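Local coordinates for putative alpha-galactosidase (Bacteroides fragilis, PDB 4NZJ), which probably hydrolyses terminal, non-reducing alpha-D-galactose residues of alpha-D-galactosides, as a member of glycosyl hydrolase family 27, at residues A[206-209]-A[210-214]; A[197-200]-A[201-204]; A[161-164]-A[165-169]; A[114-117]-A[118-122]. All coordinates share one frame; numbering follows the deposited sequence.

How the contacts relate
All four contacts are local ones at the ends of helices that pack round the parallel eight-stranded barrel of the catalytic domain. Contacts 2 and 1 follow each other on helix 202-212: contact 2 opens it, contact 1 closes it, and their centres lie 13 Å apart. Contacts 4 and 3 start helices 116-128 and 166-176; with centres 10 Å apart they are joined by a salt bridge of 2.7 Å from Arg165 NH2 to Glu116 OE2. Contact 3 also packs against contact 1, where Ile167 CB lies 3.8 Å from Trp212 CE3. Contacts 2 and 4 are the most widely separated, centres 26 Å apart. Helix 166-176 thus stands between the other two.

Contact 1 of 4, residues A[206-209]-A[210-214]; sequences AKDF and ASWGV
Trp212 lays one face of its indole over the carbonyl oxygen of Asp208, one turn back in helix 202-212, at the point where a Schellman motif ends that helix. Asp208 O lies toward the rim of the ring system, 3.2 Å from Trp212 CG. The same oxygen accepts two bonds: Trp212 N donates the ordinary helical one, and Ser211 OG adds a second at 2.7 Å. The hydroxyl gets there because chi1 of Ser211, 77°, sets OG between its own backbone N and carbonyl carbon, turned back toward the preceding turn. At the six-membered end of the indole, on the same side as Asp208 O, Trp212 CZ3 lies 3.8 Å from Phe209 CD1, at the edge of the phenyl ring; the two rings meet obliquely, their planes 60° apart. Both aromatic side chains also touch Ile183 of strand 180-186, so this end of the helix is fastened to the first strand of the beta-alpha-beta unit 180-186, 202-212, 216-220. The carboxylate of Asp208 turns to another partner, with OD2 hydrogen-bonded to His155 ND1. Gly213, at phi 89°, leaves the helical conformation, and its N donates to Ala210 O at 3.0 Å. Beyond it Val214 folds back over the last turn: its N donates to Phe209 O at 3.0 Å, and its CB comes to 3.9 Å from Phe209 CB.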
loop_
_atom_site.group_PDB
_atom_site.type_symbol
_atom_site.label_atom_id
_atom_site.label_comp_id
_atom_site.label_asym_id
_atom_site.label_seq_id
_atom_site.Cartn_x
_atom_site.Cartn_y
_atom_site.Cartn_z
ATOM N N ALA A 206 -4.758 19.481 -11.667
ATOM C CA ALA A 206 -4.233 19.354 -10.309
ATOM C C ALA A 206 -4.973 20.278 -9.337
ATOM O O ALA A 206 -5.309 19.866 -8.219
ATOM C CB ALA A 206 -2.741 19.643 -10.288
ATOM N N LYS A 207 -5.231 21.513 -9.759
ATOM C CA LYS A 207 -5.948 22.469 -8.913
ATOM C C LYS A 207 -7.372 21.994 -8.649
ATOM O O LYS A 207 -7.889 22.148 -7.541
ATOM C CB LYS A 207 -5.950 23.868 -9.533
ATOM C CG LYS A 207 -4.603 24.565 -9.458
ATOM C CD LYS A 207 -4.188 24.808 -8.014
ATOM C CE LYS A 207 -2.784 25.379 -7.916
ATOM N NZ LYS A 207 -2.535 26.423 -8.948
ATOM N N ASP A 208 -8.005 21.400 -9.661
ATOM C CA ASP A 208 -9.344 20.844 -9.469
ATOM C C ASP A 208 -9.294 19.677 -8.483
ATOM O O ASP A 208 -10.099 19.617 -7.542
ATOM C CB ASP A 208 -9.962 20.388 -10.796
ATOM C CG ASP A 208 -10.536 21.536 -11.614
ATOM O OD1 ASP A 208 -10.695 22.667 -11.097
ATOM O OD2 ASP A 208 -10.862 21.302 -12.797
ATOM N N PHE A 209 -8.347 18.758 -8.685
ATOM C CA PHE A 209 -8.201 17.627 -7.769
ATOM C C PHE A 209 -8.045 18.111 -6.330
ATOM O O PHE A 209 -8.705 17.599 -5.418
ATOM C CB PHE A 209 -7.011 16.727 -8.148
ATOM C CG PHE A 209 -7.101 16.118 -9.522
ATOM C CD1 PHE A 209 -8.328 15.851 -10.120
ATOM C CD2 PHE A 209 -5.942 15.797 -10.217
ATOM C CE1 PHE A 209 -8.391 15.285 -11.383
ATOM C CE2 PHE A 209 -6.003 15.229 -11.477
ATOM C CZ PHE A 209 -7.230 14.979 -12.061
ATOM N N ALA A 210 -7.183 19.103 -6.126
ATOM C CA ALA A 210 -6.952 19.645 -4.790
ATOM C C ALA A 210 -8.216 20.288 -4.219
ATOM O O ALA A 210 -8.536 20.095 -3.043
ATOM C CB ALA A 210 -5.800 20.636 -4.805
ATOM N N SER A 211 -8.951 21.026 -5.049
ATOM C CA SER A 211 -10.201 21.652 -4.600
ATOM C C SER A 211 -11.239 20.612 -4.162
ATOM O O SER A 211 -12.078 20.891 -3.293
ATOM C CB SER A 211 -10.780 22.581 -5.678
ATOM O OG SER A 211 -11.427 21.857 -6.710
ATOM N N TRP A 212 -11.181 19.420 -4.754
ATOM C CA TRP A 212 -12.099 18.343 -4.396
ATOM C C TRP A 212 -11.646 17.547 -3.178
ATOM O O TRP A 212 -12.403 16.722 -2.669
ATOM C CB TRP A 212 -12.285 17.381 -5.563
ATOM C CG TRP A 212 -12.786 18.016 -6.806
ATOM C CD1 TRP A 212 -13.476 19.188 -6.917
ATOM C CD2 TRP A 212 -12.651 17.501 -8.132
ATOM N NE1 TRP A 212 -13.771 19.440 -8.234
ATOM C CE2 TRP A 212 -13.267 18.421 -9.003
ATOM C CE3 TRP A 212 -12.053 16.353 -8.671
ATOM C CZ2 TRP A 212 -13.313 18.226 -10.385
ATOM C CZ3 TRP A 212 -12.095 16.162 -10.043
ATOM C CH2 TRP A 212 -12.718 17.093 -10.885
ATOM N N GLY A 213 -10.413 17.766 -2.731
ATOM C CA GLY A 213 -9.868 17.059 -1.575
ATOM C C GLY A 213 -9.171 15.753 -1.907
ATOM O O GLY A 213 -9.024 14.885 -1.050
ATOM N N VAL A 214 -8.733 15.607 -3.154
ATOM C CA VAL A 214 -7.990 14.427 -3.586
ATOM C C VAL A 214 -6.649 14.332 -2.844
ATOM O O VAL A 214 -5.982 15.345 -2.609
ATOM C CB VAL A 214 -7.766 14.466 -5.108
ATOM C CG1 VAL A 214 -6.740 13.433 -5.563
ATOM C CG2 VAL A 214 -9.094 14.273 -5.830
#

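Contact 2 of 4, residues A[197-200]-A[201-204]; sequences GSYG and YEET
Glu202 curls its side chain back over the turn that leads into helix 202-212 and holds the amide of Gly200. From CB, CG leaves anti to the carbonyl carbon and passes 3.8 Å from Ser198 O; a bend at chi2, 88°, then swings the carboxylate across the turn, bringing CD to 3.4 Å from Gly200 N. OE2 accepts from Gly200 N at 3.1 Å along a nearly straight N-H line (165°), although the donor sits well above the carboxylate plane. OE2 is also 3.7 Å from CD1 of Tyr199, whose side chain runs alongside with its ring almost perpendicular to the carboxylate. OE1 makes a salt bridge to Lys237 of helix 228-243, so the buried acid ties the turn to a second helix. On the backbone, Tyr201 N donates to Ser198 O at 2.9 Å and closes a turn in which Gly200 takes a positive phi. The Tyr201 ring lies with one face over Gly200 O and its CD1 edge 3.5 Å from Tyr199 O. The whole is a type II beta turn running from Ser198 to Tyr201, with Tyr201 as the N-cap residue of the barrel helix that follows strand 180-186.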
loop_
_atom_site.group_PDB
_atom_site.type_symbol
_atom_site.label_atom_id
_atom_site.label_comp_id
_atom_site.label_asym_id
_atom_site.label_seq_id
_atom_site.Cartn_x
_atom_site.Cartn_y
_atom_site.Cartn_z
ATOM N N GLY A 197 -8.085 12.829 -20.596
ATOM C CA GLY A 197 -6.853 12.874 -19.799
ATOM C C GLY A 197 -6.367 14.305 -19.580
ATOM O O GLY A 197 -7.041 15.259 -19.966
ATOM N N SER A 198 -5.172 14.447 -19.008
ATOM C CA SER A 198 -4.691 15.738 -18.499
ATOM C C SER A 198 -3.554 16.395 -19.290
ATOM O O SER A 198 -3.105 17.485 -18.924
ATOM C CB SER A 198 -4.223 15.572 -17.053
ATOM O OG SER A 198 -5.303 15.256 -16.191
ATOM N N TYR A 199 -3.070 15.762 -20.352
ATOM C CA TYR A 199 -1.941 16.335 -21.083
ATOM C C TYR A 199 -2.240 17.754 -21.576
ATOM O O TYR A 199 -3.233 17.986 -22.265
ATOM C CB TYR A 199 -1.538 15.439 -22.251
ATOM C CG TYR A 199 -0.373 15.992 -23.035
ATOM C CD1 TYR A 199 0.863 16.164 -22.431
ATOM C CD2 TYR A 199 -0.508 16.344 -24.369
ATOM C CE1 TYR A 199 1.938 16.671 -23.131
ATOM C CE2 TYR A 199 0.565 16.854 -25.083
ATOM C CZ TYR A 199 1.784 17.014 -24.454
ATOM O OH TYR A 199 2.855 17.519 -25.150
ATOM N N GLY A 200 -1.370 18.695 -21.212
ATOM C CA GLY A 200 -1.522 20.102 -21.585
ATOM C C GLY A 200 -2.379 20.925 -20.632
ATOM O O GLY A 200 -2.460 22.143 -20.770
ATOM N N TYR A 201 -3.035 20.258 -19.687
ATOM C CA TYR A 201 -3.918 20.923 -18.719
ATOM C C TYR A 201 -3.571 20.498 -17.297
ATOM O O TYR A 201 -4.429 20.483 -16.407
ATOM C CB TYR A 201 -5.380 20.577 -19.011
ATOM C CG TYR A 201 -5.889 21.073 -20.346
ATOM C CD1 TYR A 201 -5.731 20.309 -21.493
ATOM C CD2 TYR A 201 -6.551 22.293 -20.457
ATOM C CE1 TYR A 201 -6.206 20.749 -22.718
ATOM C CE2 TYR A 201 -7.029 22.740 -21.677
ATOM C CZ TYR A 201 -6.852 21.966 -22.806
ATOM O OH TYR A 201 -7.328 22.401 -24.025
ATOM N N GLU A 202 -2.303 20.164 -17.075
ATOM C CA GLU A 202 -1.877 19.576 -15.809
ATOM C C GLU A 202 -2.170 20.492 -14.623
ATOM O O GLU A 202 -2.624 20.025 -13.571
ATOM C CB GLU A 202 -0.389 19.226 -15.850
ATOM C CG GLU A 202 -0.041 18.130 -16.855
ATOM C CD GLU A 202 0.246 18.634 -18.264
ATOM O OE1 GLU A 202 -0.014 19.824 -18.567
ATOM O OE2 GLU A 202 0.732 17.825 -19.087
ATOM N N GLU A 203 -1.912 21.784 -14.805
ATOM C CA GLU A 203 -2.085 22.752 -13.731
ATOM C C GLU A 203 -3.563 22.871 -13.361
ATOM O O GLU A 203 -3.926 22.794 -12.181
ATOM C CB GLU A 203 -1.504 24.110 -14.127
ATOM C CG GLU A 203 -0.033 24.068 -14.537
ATOM C CD GLU A 203 0.178 24.087 -16.050
ATOM O OE1 GLU A 203 -0.489 23.313 -16.785
ATOM O OE2 GLU A 203 1.027 24.885 -16.510
ATOM N N THR A 204 -4.418 23.036 -14.365
ATOM C CA THR A 204 -5.864 23.091 -14.140
ATOM C C THR A 204 -6.368 21.839 -13.429
ATOM O O THR A 204 -7.114 21.917 -12.448
ATOM C CB THR A 204 -6.630 23.248 -15.472
ATOM O OG1 THR A 204 -6.270 24.491 -16.082
ATOM C CG2 THR A 204 -8.140 23.226 -15.255
#

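Contact 3 of 4, residues A[161-164]-A[165-169]; sequences TKFP and RGIKY
Phe163 presents a ring face to the tip of Ile167, whose CD1 stands almost over the ring centre in a CH-pi contact, 4.0 Å from the centroid of the Phe163 ring and 12° off its normal. The conformation of Ile167 places the methyl there: CG1 stays beside the backbone N, and chi2 of -63° turns CD1 back toward the preceding turn. The Phe163 ring is directed to the isoleucine from a CB that the turn itself brings to 3.9 Å from Gly166 O. Both side chains also touch Ile158, and Phe163 packs in addition on Ile141 and Trp145. On the other side of the turn Arg165 runs out extended to CD and then bends at chi3, -76°. The bend lays the guanidinium flat over the Tyr169 ring, Arg165 CZ being 3.2 Å above the plane of that ring and toward its rim. Its NH2 forms a salt bridge to Glu116 of helix 116-128, which should fix the rotation of the group over the tyrosine. Gly166 N closes the backbone by donating to Phe163 O at 2.9 Å, from well above the carbonyl plane. Phe163 to Gly166 is a type I beta turn, here the entrance to helix 166-176 of the TIM barrel, with Gly166 at positive phi.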
loop_
_atom_site.group_PDB
_atom_site.type_symbol
_atom_site.label_atom_id
_atom_site.label_comp_id
_atom_site.label_asym_id
_atom_site.label_seq_id
_atom_site.Cartn_x
_atom_site.Cartn_y
_atom_site.Cartn_z
ATOM N N THR A 161 -23.767 11.408 -13.452
ATOM C CA THR A 161 -24.649 10.260 -13.266
ATOM C C THR A 161 -24.037 9.364 -12.189
ATOM O O THR A 161 -24.738 8.872 -11.297
ATOM C CB THR A 161 -24.833 9.453 -14.566
ATOM O OG1 THR A 161 -25.347 10.309 -15.592
ATOM C CG2 THR A 161 -25.797 8.298 -14.344
ATOM N N LYS A 162 -22.728 9.163 -12.278
ATOM C CA LYS A 162 -21.985 8.368 -11.304
ATOM C C LYS A 162 -21.788 9.093 -9.980
ATOM O O LYS A 162 -21.893 8.482 -8.909
ATOM C CB LYS A 162 -20.614 7.989 -11.868
ATOM C CG LYS A 162 -20.701 7.087 -13.084
ATOM C CD LYS A 162 -19.330 6.708 -13.604
ATOM C CE LYS A 162 -19.475 5.838 -14.840
ATOM N NZ LYS A 162 -18.160 5.425 -15.378
ATOM N N PHE A 163 -21.493 10.391 -10.063
ATOM C CA PHE A 163 -21.175 11.210 -8.891
ATOM C C PHE A 163 -22.079 12.433 -8.866
ATOM O O PHE A 163 -21.654 13.537 -9.195
ATOM C CB PHE A 163 -19.684 11.586 -8.908
ATOM C CG PHE A 163 -18.780 10.392 -8.830
ATOM C CD1 PHE A 163 -18.546 9.765 -7.616
ATOM C CD2 PHE A 163 -18.203 9.858 -9.978
ATOM C CE1 PHE A 163 -17.738 8.650 -7.536
ATOM C CE2 PHE A 163 -17.389 8.738 -9.903
ATOM C CZ PHE A 163 -17.157 8.133 -8.681
ATOM N N PRO A 164 -23.354 12.235 -8.482
ATOM C CA PRO A 164 -24.343 13.308 -8.600
ATOM C C PRO A 164 -24.094 14.488 -7.662
ATOM O O PRO A 164 -24.629 15.566 -7.890
ATOM C CB PRO A 164 -25.677 12.615 -8.294
ATOM C CG PRO A 164 -25.335 11.335 -7.622
ATOM C CD PRO A 164 -23.948 10.960 -8.037
ATOM N N ARG A 165 -23.279 14.286 -6.628
ATOM C CA ARG A 165 -22.896 15.379 -5.741
ATOM C C ARG A 165 -21.428 15.737 -5.902
ATOM O O ARG A 165 -20.855 16.423 -5.060
ATOM C CB ARG A 165 -23.237 15.027 -4.293
ATOM C CG ARG A 165 -24.736 14.889 -4.092
ATOM C CD ARG A 165 -25.116 14.556 -2.661
ATOM N NE ARG A 165 -24.871 13.156 -2.328
ATOM C CZ ARG A 165 -25.331 12.565 -1.226
ATOM N NH1 ARG A 165 -26.046 13.257 -0.343
ATOM N NH2 ARG A 165 -25.071 11.284 -0.996
ATOM N N GLY A 166 -20.828 15.292 -7.004
ATOM C CA GLY A 166 -19.429 15.568 -7.290
ATOM C C GLY A 166 -18.466 14.667 -6.545
ATOM O O GLY A 166 -18.867 13.810 -5.753
ATOM N N ILE A 167 -17.183 14.876 -6.819
ATOM C CA ILE A 167 -16.104 14.151 -6.168
ATOM C C ILE A 167 -15.875 14.675 -4.748
ATOM O O ILE A 167 -15.560 13.899 -3.846
ATOM C CB ILE A 167 -14.792 14.252 -6.977
ATOM C CG1 ILE A 167 -14.972 13.662 -8.386
ATOM C CG2 ILE A 167 -13.645 13.558 -6.253
ATOM C CD1 ILE A 167 -15.309 12.191 -8.418
ATOM N N LYS A 168 -16.032 15.978 -4.536
ATOM C CA LYS A 168 -15.793 16.539 -3.205
ATOM C C LYS A 168 -16.664 15.901 -2.126
ATOM O O LYS A 168 -16.198 15.693 -1.004
ATOM C CB LYS A 168 -15.962 18.060 -3.181
ATOM C CG LYS A 168 -15.417 18.682 -1.897
ATOM C CD LYS A 168 -15.389 20.198 -1.948
ATOM C CE LYS A 168 -14.687 20.778 -0.728
ATOM N NZ LYS A 168 -15.271 20.293 0.557
ATOM N N TYR A 169 -17.911 15.571 -2.457
ATOM C CA TYR A 169 -18.792 14.905 -1.494
ATOM C C TYR A 169 -18.165 13.592 -1.017
ATOM O O TYR A 169 -18.159 13.279 0.176
ATOM C CB TYR A 169 -20.182 14.644 -2.088
ATOM C CG TYR A 169 -21.142 14.079 -1.064
ATOM C CD1 TYR A 169 -21.211 12.709 -0.827
ATOM C CD2 TYR A 169 -21.959 14.917 -0.310
ATOM C CE1 TYR A 169 -22.069 12.190 0.128
ATOM C CE2 TYR A 169 -22.817 14.407 0.643
ATOM C CZ TYR A 169 -22.870 13.047 0.858
ATOM O OH TYR A 169 -23.736 12.544 1.808
#

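Contact 4 of 4, residues A[114-117]-A[118-122]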
loop_
_atom_site.group_PDB
_atom_site.type_symbol
_atom_site.label_atom_id
_atom_site.label_comp_id
_atom_site.label_asym_id
_atom_site.label_seq_id
_atom_site.Cartn_x
_atom_site.Cartn_y
_atom_site.Cartn_z
ATOM N N LEU A 114 -18.596 2.414 -11.486
ATOM C CA LEU A 114 -18.398 2.975 -10.157
ATOM C C LEU A 114 -19.352 4.149 -9.972
ATOM O O LEU A 114 -19.649 4.874 -10.920
ATOM C CB LEU A 114 -16.950 3.429 -9.962
ATOM C CG LEU A 114 -16.576 3.883 -8.547
ATOM C CD1 LEU A 114 -16.637 2.723 -7.569
ATOM C CD2 LEU A 114 -15.192 4.508 -8.538
ATOM N N THR A 115 -19.852 4.313 -8.753
ATOM C CA THR A 115 -20.724 5.435 -8.410
ATOM C C THR A 115 -20.375 5.922 -7.015
ATOM O O THR A 115 -19.670 5.241 -6.271
ATOM C CB THR A 115 -22.202 5.027 -8.389
ATOM O OG1 THR A 115 -22.419 4.094 -7.323
ATOM C CG2 THR A 115 -22.629 4.399 -9.725
ATOM N N GLU A 116 -20.901 7.087 -6.657
ATOM C CA GLU A 116 -20.739 7.627 -5.308
ATOM C C GLU A 116 -21.168 6.599 -4.274
ATOM O O GLU A 116 -20.425 6.314 -3.330
ATOM C CB GLU A 116 -21.586 8.893 -5.149
ATOM C CG GLU A 116 -21.648 9.451 -3.728
ATOM C CD GLU A 116 -22.861 10.329 -3.496
ATOM O OE1 GLU A 116 -22.804 11.534 -3.804
ATOM O OE2 GLU A 116 -23.880 9.818 -2.988
ATOM N N GLU A 117 -22.364 6.048 -4.464
ATOM C CA GLU A 117 -22.932 5.079 -3.522
ATOM C C GLU A 117 -21.984 3.910 -3.285
ATOM O O GLU A 117 -21.791 3.476 -2.147
ATOM C CB GLU A 117 -24.287 4.561 -4.026
ATOM C CG GLU A 117 -24.886 3.416 -3.213
ATOM C CD GLU A 117 -25.234 3.817 -1.792
ATOM O OE1 GLU A 117 -25.450 5.022 -1.557
ATOM O OE2 GLU A 117 -25.311 2.927 -0.913
ATOM N N LEU A 118 -21.390 3.402 -4.356
ATOM C CA LEU A 118 -20.523 2.238 -4.254
ATOM C C LEU A 118 -19.171 2.544 -3.594
ATOM O O LEU A 118 -18.620 1.696 -2.890
ATOM C CB LEU A 118 -20.351 1.594 -5.637
ATOM C CG LEU A 118 -21.668 1.043 -6.196
ATOM C CD1 LEU A 118 -21.539 0.695 -7.673
ATOM C CD2 LEU A 118 -22.164 -0.161 -5.408
ATOM N N VAL A 119 -18.635 3.745 -3.801
ATOM C CA VAL A 119 -17.433 4.155 -3.080
ATOM C C VAL A 119 -17.732 4.239 -1.571
ATOM O O VAL A 119 -16.935 3.781 -0.751
ATOM C CB VAL A 119 -16.896 5.515 -3.562
ATOM C CG1 VAL A 119 -15.700 5.951 -2.727
ATOM C CG2 VAL A 119 -16.499 5.442 -5.030
ATOM N N LEU A 120 -18.862 4.842 -1.220
ATOM C CA LEU A 120 -19.242 5.012 0.185
ATOM C C LEU A 120 -19.467 3.663 0.861
ATOM O O LEU A 120 -19.044 3.459 2.003
ATOM C CB LEU A 120 -20.487 5.890 0.317
ATOM C CG LEU A 120 -20.259 7.400 0.446
ATOM C CD1 LEU A 120 -19.162 7.920 -0.464
ATOM C CD2 LEU A 120 -21.558 8.158 0.232
ATOM N N GLN A 121 -20.111 2.738 0.153
ATOM C CA GLN A 121 -20.287 1.373 0.662
ATOM C C GLN A 121 -18.944 0.699 0.913
ATOM O O GLN A 121 -18.776 -0.037 1.883
ATOM C CB GLN A 121 -21.078 0.522 -0.328
ATOM C CG GLN A 121 -22.565 0.788 -0.354
ATOM C CD GLN A 121 -23.293 -0.138 -1.307
ATOM O OE1 GLN A 121 -22.775 -1.190 -1.691
ATOM N NE2 GLN A 121 -24.503 0.242 -1.688
ATOM N N THR A 122 -17.997 0.934 0.017
ATOM C CA THR A 122 -16.666 0.380 0.160
ATOM C C THR A 122 -15.962 0.938 1.401
ATOM O O THR A 122 -15.398 0.171 2.183
ATOM C CB THR A 122 -15.841 0.619 -1.116
ATOM O OG1 THR A 122 -16.437 -0.114 -2.194
ATOM C CG2 THR A 122 -14.401 0.183 -0.929
#
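Thr115 caps helix 116-128: its OG1 accepts from Leu118 N at 3.2 Å, taking up an amide of the first turn. Chi1 of 66° turns the hydroxyl over that turn, where it also lies 3.3 Å from Leu118 CG. The backbone carbonyl of Thr115 is used as well, by Val119 N at 3.1 Å, and the regular helical bonds continue with Leu120 N to Glu116 O and Gln121 N to Glu117 O. Thr115 N, in contrast, is buried with no partner in the model. The buried Glu116 is held by a salt bridge from Arg165 NH2 to its OE2 and by a backbone bond to Lys162. At the outer face Glu117, in the conformer described here (a second exists), meets Gln121 across one turn. Gln121 NE2 donates to the anti lone pair of Glu117 OE2 at 2.9 Å, almost straight at 168°, the two flat groups 73° apart. The other end of the amide, Gln121 OE1, accepts from Arg365 NH1. Thr122 OG1 donates to Leu118 O at 2.9 Å, and Thr122 N reaches the same oxygen from the opposite face of its carbonyl plane. Leu114 CD1 packs 3.7 Å from Val119 CG2. Val119 and Leu120 face helix 166-176 through Val170 and Tyr173, while Leu118 and Thr122 lean on Phe110 of helix 107-110, the short helix after strand 102-105.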